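Malyl-CoA lyase/beta-methylmalyl-CoA lyase (Methylobacterium extorquens, PDB 5UGR) binds magnesium and belongs to the HpcH/HpaI aldolase/citrate lyase family of TIM-barrel proteins, here assembled from six chains. Local coordinates at residues M85-D88 / V89-V93; A115-V118 / L119-I123; E149-A152 / T153-K156. All blocks are in the same frame, centred on the assembly; numbering follows the deposited sequence. Where two conformers were deposited one is given.

The three interactions follow one another along the chain. Interactions 1 and 2 sit on neighbouring outer helices, 85-95 and 110-127, with their centres about 10 Å apart. They pack directly, Met85 SD lying 3.5 Å from Ile116 CD1 and Val89 CG1 3.8 Å from Leu119 CD2, and both touch the second subunit. Interaction 3, a turn before strand 158-163, meets interaction 2 through a probable hydrogen bond of 2.7 Å between Asp117 OD2 and Ser155 OG, whereas its nearest atoms stay about 12 Å from interaction 1. Magnesium is bound by Asp45, Glu140 and Asp167; interactions 1 and 3 lie away from it, the side chains of Asp88 and Ile151 being about 13 and 14 Å from a magnesium ion.

Interaction 1. Residues M85-D88 / V89-V93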
loop_
_atom_site.group_PDB
_atom_site.type_symbol
_atom_site.label_atom_id
_atom_site.label_comp_id
_atom_site.label_asym_id
_atom_site.label_seq_id
_atom_site.Cartn_x
_atom_site.Cartn_y
_atom_site.Cartn_z
ATOM N N MET A 85 1.360 -22.304 -21.817
ATOM C CA MET A 85 1.403 -22.585 -20.392
ATOM C C MET A 85 0.161 -23.333 -19.859
ATOM O O MET A 85 0.282 -24.270 -19.055
ATOM C CB MET A 85 1.590 -21.271 -19.617
ATOM C CG MET A 85 1.859 -21.521 -18.168
ATOM S SD MET A 85 1.066 -20.339 -17.060
ATOM C CE MET A 85 -0.592 -21.049 -17.050
ATOM N N TYR A 86 -1.030 -22.888 -20.255
ATOM C CA TYR A 86 -2.211 -23.497 -19.612
ATOM C C TYR A 86 -2.301 -25.003 -19.917
ATOM O O TYR A 86 -2.698 -25.769 -19.060
ATOM C CB TYR A 86 -3.528 -22.789 -19.936
ATOM C CG TYR A 86 -4.094 -23.002 -21.327
ATOM C CD1 TYR A 86 -3.629 -22.274 -22.414
ATOM C CD2 TYR A 86 -5.119 -23.913 -21.534
ATOM C CE1 TYR A 86 -4.162 -22.414 -23.660
ATOM C CE2 TYR A 86 -5.658 -24.072 -22.793
ATOM C CZ TYR A 86 -5.172 -23.330 -23.860
ATOM O OH TYR A 86 -5.772 -23.452 -25.120
ATOM N N ARG A 87 -1.884 -25.396 -21.108
ATOM C CA ARG A 87 -1.862 -26.813 -21.419
ATOM C C ARG A 87 -0.749 -27.601 -20.713
ATOM O O ARG A 87 -0.951 -28.738 -20.323
ATOM C CB ARG A 87 -1.873 -26.988 -22.928
ATOM C CG ARG A 87 -3.328 -27.124 -23.351
ATOM C CD ARG A 87 -3.665 -28.591 -23.698
ATOM N NE ARG A 87 -3.261 -28.554 -25.054
ATOM C CZ ARG A 87 -2.795 -29.538 -25.768
ATOM N NH1 ARG A 87 -2.453 -29.204 -26.967
ATOM N NH2 ARG A 87 -2.704 -30.788 -25.299
ATOM N N ASP A 88 0.382 -26.950 -20.449
ATOM C CA ASP A 88 1.419 -27.538 -19.611
ATOM C C ASP A 88 0.861 -27.945 -18.238
ATOM O O ASP A 88 1.051 -29.051 -17.774
ATOM C CB ASP A 88 2.584 -26.587 -19.391
ATOM C CG ASP A 88 3.319 -26.169 -20.651
ATOM O OD1 ASP A 88 3.239 -26.858 -21.731
ATOM O OD2 ASP A 88 4.062 -25.113 -20.567
ATOM N N VAL A 89 0.181 -26.986 -17.605
ATOM C CA VAL A 89 -0.319 -27.210 -16.256
ATOM C C VAL A 89 -1.462 -28.220 -16.269
ATOM O O VAL A 89 -1.464 -29.188 -15.503
ATOM C CB VAL A 89 -0.726 -25.882 -15.589
ATOM C CG1 VAL A 89 -1.289 -26.103 -14.190
ATOM C CG2 VAL A 89 0.495 -24.935 -15.502
ATOM N N VAL A 90 -2.451 -27.971 -17.108
ATOM C CA VAL A 90 -3.637 -28.861 -17.160
ATOM C C VAL A 90 -3.211 -30.297 -17.511
ATOM O O VAL A 90 -3.527 -31.233 -16.784
ATOM C CB VAL A 90 -4.688 -28.342 -18.177
ATOM C CG1 VAL A 90 -5.764 -29.415 -18.432
ATOM C CG2 VAL A 90 -5.348 -27.076 -17.640
ATOM N N ASP A 91 -2.481 -30.463 -18.610
ATOM C CA ASP A 91 -2.224 -31.843 -19.083
ATOM C C ASP A 91 -1.340 -32.616 -18.097
ATOM O O ASP A 91 -1.592 -33.777 -17.791
ATOM C CB ASP A 91 -1.604 -31.867 -20.461
ATOM C CG ASP A 91 -2.525 -31.415 -21.540
ATOM O OD1 ASP A 91 -3.705 -31.127 -21.278
ATOM O OD2 ASP A 91 -2.077 -31.488 -22.715
ATOM N N ILE A 92 -0.303 -31.968 -17.584
ATOM C CA ILE A 92 0.640 -32.672 -16.718
ATOM C C ILE A 92 0.082 -32.867 -15.337
ATOM O O ILE A 92 0.226 -33.982 -14.776
ATOM C CB ILE A 92 2.040 -32.033 -16.718
ATOM C CG1 ILE A 92 2.597 -31.995 -18.128
ATOM C CG2 ILE A 92 2.977 -32.726 -15.742
ATOM C CD1 ILE A 92 3.791 -31.079 -18.396
ATOM N N VAL A 93 -0.552 -31.828 -14.743
ATOM C CA VAL A 93 -1.053 -32.028 -13.408
ATOM C C VAL A 93 -2.198 -33.066 -13.433
ATOM O O VAL A 93 -2.287 -33.927 -12.522
ATOM C CB VAL A 93 -1.448 -30.712 -12.692
ATOM C CG1 VAL A 93 -2.011 -30.956 -11.309
ATOM C CG2 VAL A 93 -0.243 -29.767 -12.609
#
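Arg87 and Asp91, one helical turn apart, form a salt bridge in which Arg87 NH2 approaches Asp91 OD2 to 2.7 Å. Arg87 is modelled in two conformers, and the salt bridge is described for one of them. The arginine chain bends at chi2 and chi3 (-105° and -87°), bringing the NH2 edge of the guanidinium to Asp91 OD2. The two planes stand 60° apart; OD2 accepts on its syn lone pair but sits somewhat out of the guanidinium plane, and the bond is noticeably bent. The carbons join in as well, Arg87 CD resting 3.4 Å from the same oxygen.

Backbone bonds run in i to i+4 steps alongside this pair, from Val89 N to Met85 O through to Ile92 N and Asp88 O. Within the series Asp91 N reaches Arg87 O at 2.9 Å, so the two salt-bridged residues are also joined through their main chains.

Apolar contact along the turn is sparse: Met85 CE stands 4.3 Å from Val89 CG2. Instead these side chains serve the neighbouring helix 110-127, where Met85 packs on Ile116 and Val89 on Leu119 and Ile123. Ile92 faces helix 52-65, touching Ile60 and Leu63.

The buried polar ends find partners outside the turn. The carboxylate of Asp88 is held through both oxygens, OD1 in a salt bridge with Arg56 and OD2 in a hydrogen bond from Asn78, while Tyr86 OH is hydrogen-bonded to Glu94 of the second subunit. The helix thus packs on its neighbouring helices by one flank and meets the second subunit by another. Helix 85-95 is the connection of the right-handed beta-alpha-beta unit between strands 72-76 and 101-104 of the TIM barrel.

Interaction 2. Residues A115-V118 / L119-I123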
loop_
_atom_site.group_PDB
_atom_site.type_symbol
_atom_site.label_atom_id
_atom_site.label_comp_id
_atom_site.label_asym_id
_atom_site.label_seq_id
_atom_site.Cartn_x
_atom_site.Cartn_y
_atom_site.Cartn_z
ATOM N N ALA A 115 -2.170 -16.694 -9.925
ATOM C CA ALA A 115 -2.820 -17.294 -11.096
ATOM C C ALA A 115 -2.544 -18.765 -11.224
ATOM O O ALA A 115 -3.474 -19.534 -11.559
ATOM C CB ALA A 115 -2.438 -16.534 -12.356
ATOM N N ILE A 116 -1.276 -19.148 -11.023
ATOM C CA ILE A 116 -0.915 -20.567 -11.123
ATOM C C ILE A 116 -1.493 -21.344 -9.949
ATOM O O ILE A 116 -1.859 -22.522 -10.094
ATOM C CB ILE A 116 0.607 -20.740 -11.280
ATOM C CG1 ILE A 116 1.136 -19.844 -12.401
ATOM C CG2 ILE A 116 0.976 -22.212 -11.543
ATOM C CD1 ILE A 116 0.420 -19.866 -13.699
ATOM N N ASP A 117 -1.589 -20.711 -8.783
ATOM C CA ASP A 117 -2.193 -21.353 -7.602
ATOM C C ASP A 117 -3.698 -21.671 -7.879
ATOM O O ASP A 117 -4.133 -22.791 -7.601
ATOM C CB ASP A 117 -1.983 -20.426 -6.411
ATOM C CG ASP A 117 -2.008 -21.096 -5.069
ATOM O OD1 ASP A 117 -2.394 -22.284 -4.970
ATOM O OD2 ASP A 117 -1.714 -20.368 -4.073
ATOM N N VAL A 118 -4.448 -20.738 -8.486
ATOM C CA VAL A 118 -5.833 -20.973 -8.817
ATOM C C VAL A 118 -5.928 -22.240 -9.703
ATOM O O VAL A 118 -6.694 -23.163 -9.387
ATOM C CB VAL A 118 -6.438 -19.772 -9.529
ATOM C CG1 VAL A 118 -7.818 -20.112 -10.053
ATOM C CG2 VAL A 118 -6.538 -18.551 -8.571
ATOM N N LEU A 119 -5.179 -22.254 -10.804
ATOM C CA LEU A 119 -5.307 -23.333 -11.795
ATOM C C LEU A 119 -4.897 -24.653 -11.170
ATOM O O LEU A 119 -5.603 -25.682 -11.339
ATOM C CB LEU A 119 -4.504 -22.949 -13.030
ATOM C CG LEU A 119 -4.542 -23.952 -14.190
ATOM C CD1 LEU A 119 -5.985 -24.200 -14.665
ATOM C CD2 LEU A 119 -3.696 -23.431 -15.327
ATOM N N THR A 120 -3.733 -24.677 -10.527
ATOM C CA THR A 120 -3.217 -25.884 -9.887
ATOM C C THR A 120 -4.184 -26.424 -8.848
ATOM O O THR A 120 -4.477 -27.656 -8.822
ATOM C CB THR A 120 -1.844 -25.625 -9.247
ATOM O OG1 THR A 120 -0.915 -25.164 -10.262
ATOM C CG2 THR A 120 -1.308 -26.889 -8.630
ATOM N N THR A 121 -4.732 -25.532 -8.031
ATOM C CA THR A 121 -5.659 -25.958 -7.008
ATOM C C THR A 121 -6.892 -26.654 -7.612
ATOM O O THR A 121 -7.350 -27.702 -7.102
ATOM C CB THR A 121 -6.053 -24.815 -6.054
ATOM O OG1 THR A 121 -4.841 -24.267 -5.497
ATOM C CG2 THR A 121 -6.975 -25.302 -4.964
ATOM N N GLN A 122 -7.468 -26.036 -8.635
ATOM C CA GLN A 122 -8.679 -26.583 -9.274
ATOM C C GLN A 122 -8.409 -27.967 -9.827
ATOM O O GLN A 122 -9.243 -28.873 -9.676
ATOM C CB GLN A 122 -9.216 -25.674 -10.342
ATOM C CG GLN A 122 -9.773 -24.381 -9.729
ATOM C CD GLN A 122 -10.304 -23.429 -10.751
ATOM O OE1 GLN A 122 -10.411 -23.777 -11.939
ATOM N NE2 GLN A 122 -10.591 -22.190 -10.324
ATOM N N ILE A 123 -7.262 -28.163 -10.452
ATOM C CA ILE A 123 -6.955 -29.495 -11.021
ATOM C C ILE A 123 -6.787 -30.494 -9.905
ATOM O O ILE A 123 -7.286 -31.654 -9.980
ATOM C CB ILE A 123 -5.709 -29.456 -11.918
ATOM C CG1 ILE A 123 -5.902 -28.483 -13.088
ATOM C CG2 ILE A 123 -5.361 -30.843 -12.425
ATOM C CD1 ILE A 123 -4.569 -27.974 -13.634
#
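Ala115 O receives Leu119 N at 3.3 Å, an ordinary turn of helix 110-127, which joins strands 101-104 and 134-139 in a beta-alpha-beta unit of the TIM barrel. At the next residue the carbonyl is gripped twice. Ile116 O accepts Thr120 N and, at 2.8 Å, Thr120 OG1, the two donors arriving from opposite faces of the carbonyl plane. The hydroxyl stands well above that plane and also lies 3.7 Å from Ile116 CG2, while the Ile116 side chain touches Ile104 and Phe135.

Asp117 repeats the double grip. Its O accepts Thr121 N at 2.8 Å and Thr121 OG1 at 2.7 Å, again from opposite faces; with chi1 at -56°, OG1 is set beside the threonine's own backbone N, from where it can reach back one turn. Both threonine hydroxyls thus turn back onto the carbonyl one turn earlier. Arg157 ties this pair together by a salt bridge to Asp117 OD1 and a hydrogen bond to Thr121 OG1, and Ser155 takes up Asp117 OD2. Phe3 of the third subunit packs over Asp117, Val118 and Thr121.

Val118 O accepts Gln122 N at 3.1 Å. The two side chains run next to each other in the same direction, and Gln122 NE2, hydrogen-bonded to Leu80 O of the second subunit, comes within 3.5 Å of Val118 CG1.

Interaction 3. Residues E149-A152 / T153-K156; sequences EAIA and TSSK
Ile151 O is gripped twice by Ser154, whose OG donates to it at 2.7 Å and whose N donates at 3.1 Å. The two donors use the oxygen differently. OG lies in the carbonyl plane on a lone pair, whereas the amide stands 58° out of the plane and its N-H...O angle is 142°. With chi1 at 62°, Ser154 OG is placed between its own backbone N and carbonyl carbon, and this turns the hydroxyl back onto the acceptor.

Residues Ile151 to Ser154 make a type I beta turn, through which the chain leaves helix 148-151 and heads for strand 158-163, one of the eight parallel strands of the TIM barrel. One residue earlier, Thr153 N donates to Ala150 O at 3.3 Å, coming from well above the carbonyl plane.

Water fills in where the turn departs from helical bonding. Thr153 OG1 is joined to Glu149 O by one water, which donates to the carbonyl at 2.8 Å, and to Ala150 O by a second, which donates at 2.7 Å; the hydroxyl therefore reaches two successive carbonyls of the helix through solvent. The side chain of Ile151 packs on Val137 and Ile139 of strand 134-139, and Ala152 and Thr153 touch Tyr220 of helix 207-220.

In the conformer described, Glu149 OE1 forms a salt bridge with Arg212 of that same helix. Ser155 is extended, and a third water lies 2.8 Å from both Ala152 O and Ser155 O.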
loop_
_atom_site.group_PDB
_atom_site.type_symbol
_atom_site.label_atom_id
_atom_site.label_comp_id
_atom_site.label_asym_id
_atom_site.label_seq_id
_atom_site.Cartn_x
_atom_site.Cartn_y
_atom_site.Cartn_z
ATOM N N GLU A 149 10.302 -9.101 -2.855
ATOM C CA GLU A 149 9.817 -9.243 -1.504
ATOM C C GLU A 149 8.328 -9.554 -1.481
ATOM O O GLU A 149 7.863 -10.393 -0.705
ATOM C CB GLU A 149 10.106 -7.978 -0.691
ATOM C CG GLU A 149 11.578 -7.632 -0.581
ATOM C CD GLU A 149 12.159 -6.815 -1.735
ATOM O OE1 GLU A 149 11.438 -6.369 -2.772
ATOM O OE2 GLU A 149 13.414 -6.630 -1.573
ATOM N N ALA A 150 7.562 -8.874 -2.338
ATOM C CA ALA A 150 6.153 -9.168 -2.499
ATOM C C ALA A 150 5.875 -10.537 -3.088
ATOM O O ALA A 150 4.935 -11.249 -2.649
ATOM C CB ALA A 150 5.459 -8.062 -3.343
ATOM N N ILE A 151 6.695 -10.935 -4.034
ATOM C CA ILE A 151 6.519 -12.292 -4.605
ATOM C C ILE A 151 6.716 -13.349 -3.533
ATOM O O ILE A 151 6.066 -14.391 -3.538
ATOM C CB ILE A 151 7.482 -12.483 -5.815
ATOM C CG1 ILE A 151 7.057 -11.573 -6.991
ATOM C CG2 ILE A 151 7.549 -13.938 -6.250
ATOM C CD1 ILE A 151 8.138 -11.359 -8.034
ATOM N N ALA A 152 7.613 -13.088 -2.573
ATOM C CA ALA A 152 7.924 -14.099 -1.579
ATOM C C ALA A 152 6.745 -14.520 -0.691
ATOM O O ALA A 152 6.807 -15.596 -0.103
ATOM C CB ALA A 152 9.063 -13.601 -0.677
ATOM N N THR A 153 5.725 -13.681 -0.573
ATOM C CA THR A 153 4.546 -13.952 0.211
ATOM C C THR A 153 3.290 -14.240 -0.611
ATOM O O THR A 153 2.162 -14.108 -0.121
ATOM C CB THR A 153 4.282 -12.883 1.274
ATOM O OG1 THR A 153 4.025 -11.641 0.637
ATOM C CG2 THR A 153 5.457 -12.776 2.270
ATOM N N SER A 154 3.487 -14.680 -1.853
ATOM C CA SER A 154 2.362 -14.750 -2.787
ATOM C C SER A 154 1.565 -16.039 -2.810
ATOM O O SER A 154 0.521 -16.046 -3.479
ATOM C CB SER A 154 2.898 -14.490 -4.193
ATOM O OG SER A 154 3.843 -15.446 -4.619
ATOM N N SER A 155 2.020 -17.085 -2.120
ATOM C CA SER A 155 1.256 -18.355 -2.132
ATOM C C SER A 155 1.727 -19.246 -1.004
ATOM O O SER A 155 2.928 -19.387 -0.790
ATOM C CB SER A 155 1.465 -19.103 -3.433
ATOM O OG SER A 155 0.873 -20.402 -3.416
ATOM N N LYS A 156 0.777 -19.939 -0.381
ATOM C CA LYS A 156 1.118 -20.955 0.619
ATOM C C LYS A 156 1.887 -22.132 0.027
ATOM O O LYS A 156 2.565 -22.872 0.769
ATOM C CB LYS A 156 -0.158 -21.440 1.311
ATOM C CG LYS A 156 -0.732 -20.396 2.262
ATOM C CD LYS A 156 -1.929 -20.953 3.062
ATOM C CE LYS A 156 -3.174 -21.237 2.237
ATOM N NZ LYS A 156 -3.752 -20.018 1.545
HETATM O O HOH W 1 5.945 -9.643 1.139
HETATM O O HOH W 2 2.495 -10.661 -1.632
HETATM O O HOH W 3 4.476 -17.215 0.103
#